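Local coordinates for SIR4-interacting protein SIF2 (Saccharomyces cerevisiae, PDB 1R5M) that antagonizes telomeric silencing in yeast and belongs to the Set3 corepressor complex, its C-terminal part being a WD40 beta-propeller, at residues G34-I42 / I382-S390; F334-Y345 / Y396-C404. One frame throughout, in Å; residues are numbered along the deposited sequence.

Contact 1: residues G34-I42 / I382-S390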
loop_
_atom_site.group_PDB
_atom_site.type_symbol
_atom_site.label_atom_id
_atom_site.label_comp_id
_atom_site.label_asym_id
_atom_site.label_seq_id
_atom_site.Cartn_x
_atom_site.Cartn_y
_atom_site.Cartn_z
ATOM N N GLY A 34 23.727 10.337 -14.140
ATOM C CA GLY A 34 25.035 10.015 -14.777
ATOM C C GLY A 34 25.314 8.525 -14.818
ATOM O O GLY A 34 26.346 8.095 -15.334
ATOM N N PHE A 35 24.389 7.736 -14.276
ATOM C CA PHE A 35 24.534 6.283 -14.244
ATOM C C PHE A 35 23.279 5.600 -13.698
ATOM O O PHE A 35 22.931 5.760 -12.528
ATOM C CB PHE A 35 25.767 5.907 -13.407
ATOM C CG PHE A 35 25.756 4.493 -12.884
ATOM C CD1 PHE A 35 25.402 3.427 -13.706
ATOM C CD2 PHE A 35 26.106 4.230 -11.563
ATOM C CE1 PHE A 35 25.394 2.122 -13.218
ATOM C CE2 PHE A 35 26.102 2.929 -11.065
ATOM C CZ PHE A 35 25.744 1.874 -11.895
ATOM N N VAL A 36 22.601 4.846 -14.560
ATOM C CA VAL A 36 21.393 4.124 -14.171
ATOM C C VAL A 36 21.753 2.667 -13.917
ATOM O O VAL A 36 22.320 2.000 -14.782
ATOM C CB VAL A 36 20.321 4.166 -15.283
ATOM C CG1 VAL A 36 19.114 3.329 -14.873
ATOM C CG2 VAL A 36 19.906 5.606 -15.561
ATOM N N LYS A 37 21.428 2.170 -12.730
ATOM C CA LYS A 37 21.730 0.786 -12.394
ATOM C C LYS A 37 20.710 -0.158 -13.015
ATOM O O LYS A 37 19.529 0.169 -13.111
ATOM C CB LYS A 37 21.733 0.603 -10.875
ATOM C CG LYS A 37 22.765 1.459 -10.158
ATOM C CD LYS A 37 22.668 1.287 -8.653
ATOM C CE LYS A 37 23.607 2.242 -7.930
ATOM N NZ LYS A 37 25.021 2.045 -8.344
ATOM N N ILE A 38 21.177 -1.319 -13.458
ATOM C CA ILE A 38 20.288 -2.316 -14.042
ATOM C C ILE A 38 20.162 -3.406 -12.982
ATOM O O ILE A 38 21.114 -4.140 -12.693
ATOM C CB ILE A 38 20.864 -2.882 -15.356
ATOM C CG1 ILE A 38 21.168 -1.727 -16.318
ATOM C CG2 ILE A 38 19.858 -3.833 -15.995
ATOM C CD1 ILE A 38 21.781 -2.155 -17.642
ATOM N N LEU A 39 18.976 -3.483 -12.390
ATOM C CA LEU A 39 18.697 -4.422 -11.312
ATOM C C LEU A 39 18.651 -5.882 -11.726
ATOM O O LEU A 39 18.190 -6.221 -12.820
ATOM C CB LEU A 39 17.379 -4.031 -10.641
ATOM C CG LEU A 39 17.310 -2.581 -10.150
ATOM C CD1 LEU A 39 15.904 -2.304 -9.637
ATOM C CD2 LEU A 39 18.348 -2.329 -9.051
ATOM N N LYS A 40 19.121 -6.746 -10.833
ATOM C CA LYS A 40 19.139 -8.178 -11.090
ATOM C C LYS A 40 18.196 -8.925 -10.159
ATOM O O LYS A 40 17.973 -8.515 -9.019
ATOM C CB LYS A 40 20.548 -8.738 -10.887
ATOM C CG LYS A 40 20.982 -8.774 -9.426
ATOM C CD LYS A 40 22.400 -9.291 -9.269
ATOM C CE LYS A 40 22.788 -9.350 -7.803
ATOM N NZ LYS A 40 24.245 -9.587 -7.618
ATOM N N GLU A 41 17.648 -10.027 -10.652
ATOM C CA GLU A 41 16.783 -10.857 -9.829
ATOM C C GLU A 41 17.696 -11.714 -8.955
ATOM O O GLU A 41 18.722 -12.211 -9.425
ATOM C CB GLU A 41 15.919 -11.764 -10.705
ATOM C CG GLU A 41 15.266 -12.906 -9.937
ATOM C CD GLU A 41 14.405 -13.787 -10.812
ATOM O OE1 GLU A 41 13.274 -13.375 -11.146
ATOM O OE2 GLU A 41 14.863 -14.895 -11.173
ATOM N N ILE A 42 17.346 -11.875 -7.682
ATOM C CA ILE A 42 18.152 -12.714 -6.804
ATOM C C ILE A 42 17.379 -13.955 -6.371
ATOM O O ILE A 42 17.977 -14.964 -6.002
ATOM C CB ILE A 42 18.656 -11.955 -5.548
ATOM C CG1 ILE A 42 17.490 -11.294 -4.811
ATOM C CG2 ILE A 42 19.700 -10.928 -5.955
ATOM C CD1 ILE A 42 17.884 -10.712 -3.462
ATOM N N ILE A 382 13.304 14.021 -11.436
ATOM C CA ILE A 382 13.578 13.127 -10.316
ATOM C C ILE A 382 14.595 12.130 -10.864
ATOM O O ILE A 382 14.294 11.369 -11.779
ATOM C CB ILE A 382 12.319 12.368 -9.844
ATOM C CG1 ILE A 382 11.223 13.360 -9.443
ATOM C CG2 ILE A 382 12.669 11.499 -8.640
ATOM C CD1 ILE A 382 9.925 12.698 -9.018
ATOM N N PRO A 383 15.817 12.126 -10.311
ATOM C CA PRO A 383 16.878 11.220 -10.763
ATOM C C PRO A 383 16.476 9.751 -10.816
ATOM O O PRO A 383 15.911 9.225 -9.862
ATOM C CB PRO A 383 17.996 11.464 -9.753
ATOM C CG PRO A 383 17.783 12.891 -9.347
ATOM C CD PRO A 383 16.283 12.951 -9.182
ATOM N N LEU A 384 16.761 9.099 -11.940
ATOM C CA LEU A 384 16.461 7.680 -12.091
ATOM C C LEU A 384 17.654 6.922 -11.519
ATOM O O LEU A 384 18.769 7.015 -12.033
ATOM C CB LEU A 384 16.266 7.317 -13.563
ATOM C CG LEU A 384 15.998 5.835 -13.842
ATOM C CD1 LEU A 384 14.748 5.377 -13.088
ATOM C CD2 LEU A 384 15.824 5.625 -15.341
ATOM N N TYR A 385 17.417 6.176 -10.448
ATOM C CA TYR A 385 18.475 5.430 -9.784
ATOM C C TYR A 385 18.747 4.069 -10.410
ATOM O O TYR A 385 19.905 3.681 -10.603
ATOM C CB TYR A 385 18.105 5.247 -8.309
ATOM C CG TYR A 385 19.157 4.569 -7.463
ATOM C CD1 TYR A 385 20.363 5.204 -7.174
ATOM C CD2 TYR A 385 18.940 3.295 -6.935
ATOM C CE1 TYR A 385 21.326 4.590 -6.380
ATOM C CE2 TYR A 385 19.898 2.673 -6.141
ATOM C CZ TYR A 385 21.086 3.326 -5.867
ATOM O OH TYR A 385 22.032 2.719 -5.075
ATOM N N ALA A 386 17.679 3.344 -10.723
ATOM C CA ALA A 386 17.817 2.011 -11.289
ATOM C C ALA A 386 16.544 1.558 -11.985
ATOM O O ALA A 386 15.471 2.121 -11.769
ATOM C CB ALA A 386 18.175 1.029 -10.181
ATOM N N SER A 387 16.674 0.535 -12.826
ATOM C CA SER A 387 15.537 -0.018 -13.552
ATOM C C SER A 387 15.627 -1.538 -13.620
ATOM O O SER A 387 16.721 -2.108 -13.622
ATOM C CB SER A 387 15.485 0.537 -14.980
ATOM O OG SER A 387 15.316 1.941 -14.999
ATOM N N TYR A 388 14.463 -2.184 -13.665
ATOM C CA TYR A 388 14.361 -3.638 -13.770
ATOM C C TYR A 388 13.396 -3.919 -14.918
ATOM O O TYR A 388 12.277 -3.402 -14.935
ATOM C CB TYR A 388 13.808 -4.237 -12.474
ATOM C CG TYR A 388 13.725 -5.749 -12.483
ATOM C CD1 TYR A 388 14.875 -6.530 -12.583
ATOM C CD2 TYR A 388 12.494 -6.401 -12.375
ATOM C CE1 TYR A 388 14.807 -7.926 -12.571
ATOM C CE2 TYR A 388 12.415 -7.793 -12.363
ATOM C CZ TYR A 388 13.574 -8.549 -12.460
ATOM O OH TYR A 388 13.500 -9.924 -12.432
ATOM N N GLN A 389 13.834 -4.726 -15.880
ATOM C CA GLN A 389 13.013 -5.055 -17.039
ATOM C C GLN A 389 13.745 -6.105 -17.872
ATOM O O GLN A 389 14.931 -6.345 -17.677
ATOM C CB GLN A 389 12.790 -3.785 -17.881
ATOM C CG GLN A 389 12.115 -3.982 -19.239
ATOM C CD GLN A 389 10.650 -4.358 -19.133
ATOM O OE1 GLN A 389 9.766 -3.593 -19.536
ATOM N NE2 GLN A 389 10.382 -5.535 -18.594
ATOM N N SER A 390 13.022 -6.745 -18.781
ATOM C CA SER A 390 13.624 -7.728 -19.670
ATOM C C SER A 390 12.695 -7.881 -20.859
ATOM O O SER A 390 11.491 -7.622 -20.761
ATOM C CB SER A 390 13.814 -9.079 -18.974
ATOM O OG SER A 390 12.666 -9.897 -19.105
HETATM O O HOH W 1 22.193 5.085 -10.177
HETATM O O HOH W 2 16.822 -5.676 -15.254
#

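Contact 2: residues F334-Y345 / Y396-C404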
loop_
_atom_site.group_PDB
_atom_site.type_symbol
_atom_site.label_atom_id
_atom_site.label_comp_id
_atom_site.label_asym_id
_atom_site.label_seq_id
_atom_site.Cartn_x
_atom_site.Cartn_y
_atom_site.Cartn_z
ATOM N N PHE A 334 1.208 1.571 -12.485
ATOM C CA PHE A 334 0.205 0.805 -11.751
ATOM C C PHE A 334 0.375 0.840 -10.240
ATOM O O PHE A 334 -0.583 0.613 -9.499
ATOM C CB PHE A 334 0.212 -0.654 -12.217
ATOM C CG PHE A 334 -0.429 -0.873 -13.560
ATOM C CD1 PHE A 334 -0.512 -2.153 -14.095
ATOM C CD2 PHE A 334 -0.956 0.192 -14.288
ATOM C CE1 PHE A 334 -1.110 -2.373 -15.332
ATOM C CE2 PHE A 334 -1.559 -0.019 -15.531
ATOM C CZ PHE A 334 -1.634 -1.306 -16.051
ATOM N N ALA A 335 1.590 1.110 -9.777
ATOM C CA ALA A 335 1.843 1.160 -8.342
ATOM C C ALA A 335 3.165 1.838 -8.031
ATOM O O ALA A 335 4.099 1.785 -8.826
ATOM C CB ALA A 335 1.834 -0.249 -7.762
ATOM N N GLY A 336 3.221 2.482 -6.869
ATOM C CA GLY A 336 4.424 3.165 -6.426
ATOM C C GLY A 336 4.606 2.910 -4.941
ATOM O O GLY A 336 3.622 2.874 -4.195
ATOM N N ARG A 337 5.850 2.727 -4.506
ATOM C CA ARG A 337 6.145 2.455 -3.098
ATOM C C ARG A 337 7.380 3.210 -2.638
ATOM O O ARG A 337 8.408 3.204 -3.316
ATOM C CB ARG A 337 6.407 0.965 -2.885
ATOM C CG ARG A 337 5.323 0.045 -3.398
ATOM C CD ARG A 337 4.157 -0.073 -2.437
ATOM N NE ARG A 337 3.150 -0.990 -2.966
ATOM C CZ ARG A 337 2.047 -0.611 -3.605
ATOM N NH1 ARG A 337 1.790 0.679 -3.792
ATOM N NH2 ARG A 337 1.209 -1.525 -4.078
ATOM N N ILE A 338 7.287 3.847 -1.476
ATOM C CA ILE A 338 8.424 4.579 -0.933
ATOM C C ILE A 338 9.220 3.637 -0.032
ATOM O O ILE A 338 8.649 2.779 0.649
ATOM C CB ILE A 338 7.957 5.811 -0.113
ATOM C CG1 ILE A 338 9.150 6.704 0.233
ATOM C CG2 ILE A 338 7.263 5.362 1.170
ATOM C CD1 ILE A 338 9.666 7.511 -0.925
ATOM N N SER A 339 10.541 3.783 -0.046
ATOM C CA SER A 339 11.392 2.950 0.788
ATOM C C SER A 339 11.250 3.363 2.249
ATOM O O SER A 339 10.755 4.446 2.559
ATOM C CB SER A 339 12.857 3.085 0.361
ATOM O OG SER A 339 13.297 4.428 0.485
ATOM N N GLN A 340 11.691 2.483 3.136
ATOM C CA GLN A 340 11.639 2.722 4.571
ATOM C C GLN A 340 12.332 4.025 4.963
ATOM O O GLN A 340 11.831 4.774 5.804
ATOM C CB GLN A 340 12.317 1.564 5.300
ATOM C CG GLN A 340 12.475 1.774 6.789
ATOM C CD GLN A 340 11.273 1.300 7.566
ATOM O OE1 GLN A 340 10.147 1.736 7.325
ATOM N NE2 GLN A 340 11.506 0.395 8.511
ATOM N N ASP A 341 13.487 4.290 4.360
ATOM C CA ASP A 341 14.243 5.493 4.687
ATOM C C ASP A 341 13.759 6.747 3.966
ATOM O O ASP A 341 14.305 7.834 4.166
ATOM C CB ASP A 341 15.745 5.271 4.436
ATOM C CG ASP A 341 16.097 5.138 2.961
ATOM O OD1 ASP A 341 15.199 5.257 2.100
ATOM O OD2 ASP A 341 17.294 4.921 2.663
ATOM N N GLY A 342 12.730 6.586 3.136
ATOM C CA GLY A 342 12.161 7.706 2.402
ATOM C C GLY A 342 13.062 8.340 1.358
ATOM O O GLY A 342 12.780 9.438 0.881
ATOM N N GLN A 343 14.132 7.646 0.984
ATOM C CA GLN A 343 15.083 8.172 0.008
ATOM C C GLN A 343 14.929 7.603 -1.398
ATOM O O GLN A 343 15.564 8.083 -2.336
ATOM C CB GLN A 343 16.512 7.917 0.500
ATOM C CG GLN A 343 16.830 8.584 1.832
ATOM C CD GLN A 343 17.079 10.073 1.691
ATOM O OE1 GLN A 343 16.320 10.782 1.032
ATOM N NE2 GLN A 343 18.146 10.554 2.317
ATOM N N LYS A 344 14.093 6.582 -1.544
ATOM C CA LYS A 344 13.888 5.954 -2.846
ATOM C C LYS A 344 12.413 5.680 -3.094
ATOM O O LYS A 344 11.677 5.338 -2.171
ATOM C CB LYS A 344 14.661 4.631 -2.912
ATOM C CG LYS A 344 16.169 4.757 -2.689
ATOM C CD LYS A 344 16.860 5.364 -3.900
ATOM C CE LYS A 344 18.368 5.460 -3.689
ATOM N NZ LYS A 344 18.716 6.422 -2.602
ATOM N N TYR A 345 11.985 5.835 -4.340
ATOM C CA TYR A 345 10.592 5.590 -4.704
ATOM C C TYR A 345 10.579 4.647 -5.899
ATOM O O TYR A 345 11.131 4.965 -6.952
ATOM C CB TYR A 345 9.890 6.905 -5.064
ATOM C CG TYR A 345 8.379 6.797 -5.094
ATOM C CD1 TYR A 345 7.661 6.528 -3.929
ATOM C CD2 TYR A 345 7.669 6.961 -6.281
ATOM C CE1 TYR A 345 6.267 6.429 -3.944
ATOM C CE2 TYR A 345 6.272 6.862 -6.309
ATOM C CZ TYR A 345 5.581 6.596 -5.135
ATOM O OH TYR A 345 4.206 6.508 -5.148
ATOM N N TYR A 396 2.351 -7.901 -17.005
ATOM C CA TYR A 396 2.122 -6.720 -16.175
ATOM C C TYR A 396 2.627 -6.963 -14.760
ATOM O O TYR A 396 2.685 -8.100 -14.301
ATOM C CB TYR A 396 0.621 -6.427 -16.039
ATOM C CG TYR A 396 -0.114 -6.069 -17.303
ATOM C CD1 TYR A 396 -1.269 -6.758 -17.672
ATOM C CD2 TYR A 396 0.315 -5.016 -18.109
ATOM C CE1 TYR A 396 -1.983 -6.402 -18.817
ATOM C CE2 TYR A 396 -0.387 -4.654 -19.252
ATOM C CZ TYR A 396 -1.535 -5.347 -19.601
ATOM O OH TYR A 396 -2.230 -4.982 -20.735
ATOM N N ILE A 397 2.968 -5.879 -14.072
ATOM C CA ILE A 397 3.375 -5.939 -12.670
ATOM C C ILE A 397 2.212 -5.268 -11.941
ATOM O O ILE A 397 1.883 -4.119 -12.231
ATOM C CB ILE A 397 4.667 -5.147 -12.405
ATOM C CG1 ILE A 397 5.855 -5.881 -13.033
ATOM C CG2 ILE A 397 4.879 -4.983 -10.898
ATOM C CD1 ILE A 397 7.149 -5.095 -12.994
ATOM N N PHE A 398 1.587 -5.992 -11.015
ATOM C CA PHE A 398 0.441 -5.486 -10.259
ATOM C C PHE A 398 0.803 -4.930 -8.887
ATOM O O PHE A 398 0.045 -4.148 -8.301
ATOM C CB PHE A 398 -0.587 -6.604 -10.056
ATOM C CG PHE A 398 -1.432 -6.902 -11.265
ATOM C CD1 PHE A 398 -2.374 -7.924 -11.220
ATOM C CD2 PHE A 398 -1.312 -6.152 -12.432
ATOM C CE1 PHE A 398 -3.188 -8.197 -12.314
ATOM C CE2 PHE A 398 -2.124 -6.417 -13.536
ATOM C CZ PHE A 398 -3.063 -7.442 -13.475
ATOM N N ASP A 399 1.953 -5.336 -8.370
ATOM C CA ASP A 399 2.356 -4.898 -7.045
ATOM C C ASP A 399 3.856 -5.023 -6.839
ATOM O O ASP A 399 4.529 -5.803 -7.515
ATOM C CB ASP A 399 1.619 -5.748 -5.997
ATOM C CG ASP A 399 2.016 -5.409 -4.572
ATOM O OD1 ASP A 399 2.671 -6.242 -3.905
ATOM O OD2 ASP A 399 1.671 -4.301 -4.116
ATOM N N LEU A 400 4.377 -4.228 -5.914
ATOM C CA LEU A 400 5.785 -4.293 -5.566
ATOM C C LEU A 400 5.896 -3.910 -4.098
ATOM O O LEU A 400 5.028 -3.215 -3.563
ATOM C CB LEU A 400 6.627 -3.367 -6.458
ATOM C CG LEU A 400 6.510 -1.847 -6.426
ATOM C CD1 LEU A 400 7.446 -1.263 -7.491
ATOM C CD2 LEU A 400 5.077 -1.420 -6.701
ATOM N N SER A 401 6.939 -4.392 -3.436
ATOM C CA SER A 401 7.129 -4.086 -2.024
ATOM C C SER A 401 8.601 -4.068 -1.652
ATOM O O SER A 401 9.389 -4.869 -2.158
ATOM C CB SER A 401 6.397 -5.121 -1.169
ATOM O OG SER A 401 6.926 -6.417 -1.386
ATOM N N TRP A 402 8.957 -3.143 -0.763
ATOM C CA TRP A 402 10.328 -2.986 -0.275
ATOM C C TRP A 402 10.557 -3.736 1.029
ATOM O O TRP A 402 9.679 -3.749 1.898
ATOM C CB TRP A 402 10.631 -1.531 0.076
ATOM C CG TRP A 402 10.747 -0.545 -1.026
ATOM C CD1 TRP A 402 9.756 0.257 -1.523
ATOM C CD2 TRP A 402 11.954 -0.140 -1.671
ATOM N NE1 TRP A 402 10.282 1.147 -2.431
ATOM C CE2 TRP A 402 11.629 0.922 -2.541
ATOM C CE3 TRP A 402 13.285 -0.572 -1.594
ATOM C CZ2 TRP A 402 12.588 1.565 -3.326
ATOM C CZ3 TRP A 402 14.241 0.068 -2.376
ATOM C CH2 TRP A 402 13.887 1.123 -3.230
ATOM N N ASN A 403 11.738 -4.327 1.197
ATOM C CA ASN A 403 12.019 -4.958 2.480
ATOM C C ASN A 403 12.418 -3.776 3.373
ATOM O O ASN A 403 12.684 -2.678 2.871
ATOM C CB ASN A 403 13.104 -6.049 2.362
ATOM C CG ASN A 403 14.518 -5.509 2.250
ATOM O OD1 ASN A 403 14.766 -4.440 1.698
ATOM N ND2 ASN A 403 15.469 -6.290 2.759
ATOM N N CYS A 404 12.431 -3.968 4.685
ATOM C CA CYS A 404 12.714 -2.848 5.576
ATOM C C CYS A 404 14.095 -2.211 5.464
ATOM O O CYS A 404 14.264 -1.040 5.806
ATOM C CB CYS A 404 12.425 -3.239 7.035
ATOM S SG CYS A 404 13.436 -4.563 7.729
HETATM O O HOH W 3 12.898 0.127 2.372
#

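Contact 1: residues G34-I42 / I382-S390
Lys37 lays the CD-CE part of its chain over one face of the Tyr385 ring, a CH-pi contact with CD 4.2 Å from the ring centroid, and Lys344 comes over the other face in a cation-pi contact, so two lysines sandwich the ring. The backbone oxygen of Leu39 meets the ring of Tyr388 at its edge, in plane, 3.3 Å from CD1. These rings flank a short parallel beta pairing in the WD40 propeller, where the N-terminal strand of the modelled chain joins strand 380-388 at the outer rim. Lys37 N donates to Tyr385 O almost straight, at 171°, Lys37 O accepts from Ser387 N, and Leu39 N closes the set on Ser387 O, so Lys37 bonds through both N and O to the residues flanking Ala386, the pattern of parallel strands.

Tyr385 and Ala386 both face Val356, a classic beta bulge on the opposite edge of strand 380-388, where it pairs with 354-358. Small Ala386 suits its buried place: its CB sits 3.5 Å from Leu39 CD2, and the leucine packs its branched apolar end between Ala386 and Ile423 and Pro424, as suits a buried residue. At the more exposed end Val36 CG1 touches Leu384 CD2. Tyrosine serves twice here because each hydroxyl finds a partner farther off, Tyr385 OH at Pro424 O and Tyr388 OH at Ser419 OG. With its CG anti to the backbone N (chi1 -178°), Tyr388 runs toward Glu41, whose CB lies 3.5 Å from Tyr388 OH. Beside the Lys37 end, one water donates to both Phe35 O, at 2.6 Å, and Tyr385 O, at 2.7 Å.

Contact 2: residues F334-Y345 / Y396-C404
Trp402 stands with its indole against the turn after strand 334-338, one face covered by Ser339 and its NE1 edge directed at the backbone of Arg337. Ser339 CA lies 3.8 Å from the centroid of the five-membered ring, nearly on its normal, and Ser339 CB sits over the same indole. NE1 donates to Arg337 O at 2.9 Å; the oxygen is in the indole plane, yet the donor stands above the carbonyl plane. Lys344 CB reaches CH2 of the six-membered ring, and its ammonium goes on to Asp358. An alanine in place of Trp402 would probably leave Arg337 O without this donor and open a gap beside Ser339 and Lys344.

Farther along, Arg337 bends at chi2 (-81°) and crosses Asp399 at about a right angle, the guanidinium and carboxylate planes 45° apart. NH2 forms a salt bridge of 2.8 Å to Asp399 OD2, which lies in the guanidinium plane, while NE makes a weak bond to Leu400 O and NH1 turns back to Gly336 O. Leu400 CD2 lies over one face of the guanidinium, toward its rim, and also touches Ala335 CB at 3.6 Å, a methyl small enough for this buried spot. At the far end the Phe334 and Tyr396 rings meet obliquely.

Strands 334-338 and 397-402 run 6° from parallel, their axes 6.3 Å apart, and side chains bridge them: these are neighbouring blades, WD 7 and WD 8. Ser339 OG donates to Asp341 OD1, which also accepts from Gln343 N in an Asx turn; the same OG accepts from Lys344 N, bonds consistent with a fixed serine against the indole face. With NH1 and NH2 bonded and NE weakly so, the guanidinium is probably restrained from turning, its charge probably offset by Asp399, with a sulfate ion nearby.

Overall arrangement
Both contacts belong to the same side of the beta-propeller, their centres 14 Å apart, contact 1 near the surface and 22 Å from the centre of the chain, contact 2 farther in, at 9 Å. Along the chain their segments alternate: 34-42, 334-345, 382-390, 396-404. Contact 2 joins the inner strands of WD 7 and WD 8, whereas contact 1 pairs outer strands: 380-388 borders 354-358 of WD 7, and 37-44 borders 419-422 of WD 8. The same two blades are thus joined at two radii, and the N-terminal strand, by completing the last blade, closes the ring. Tyr385 and Lys344 link the contacts directly through a cation-pi interaction.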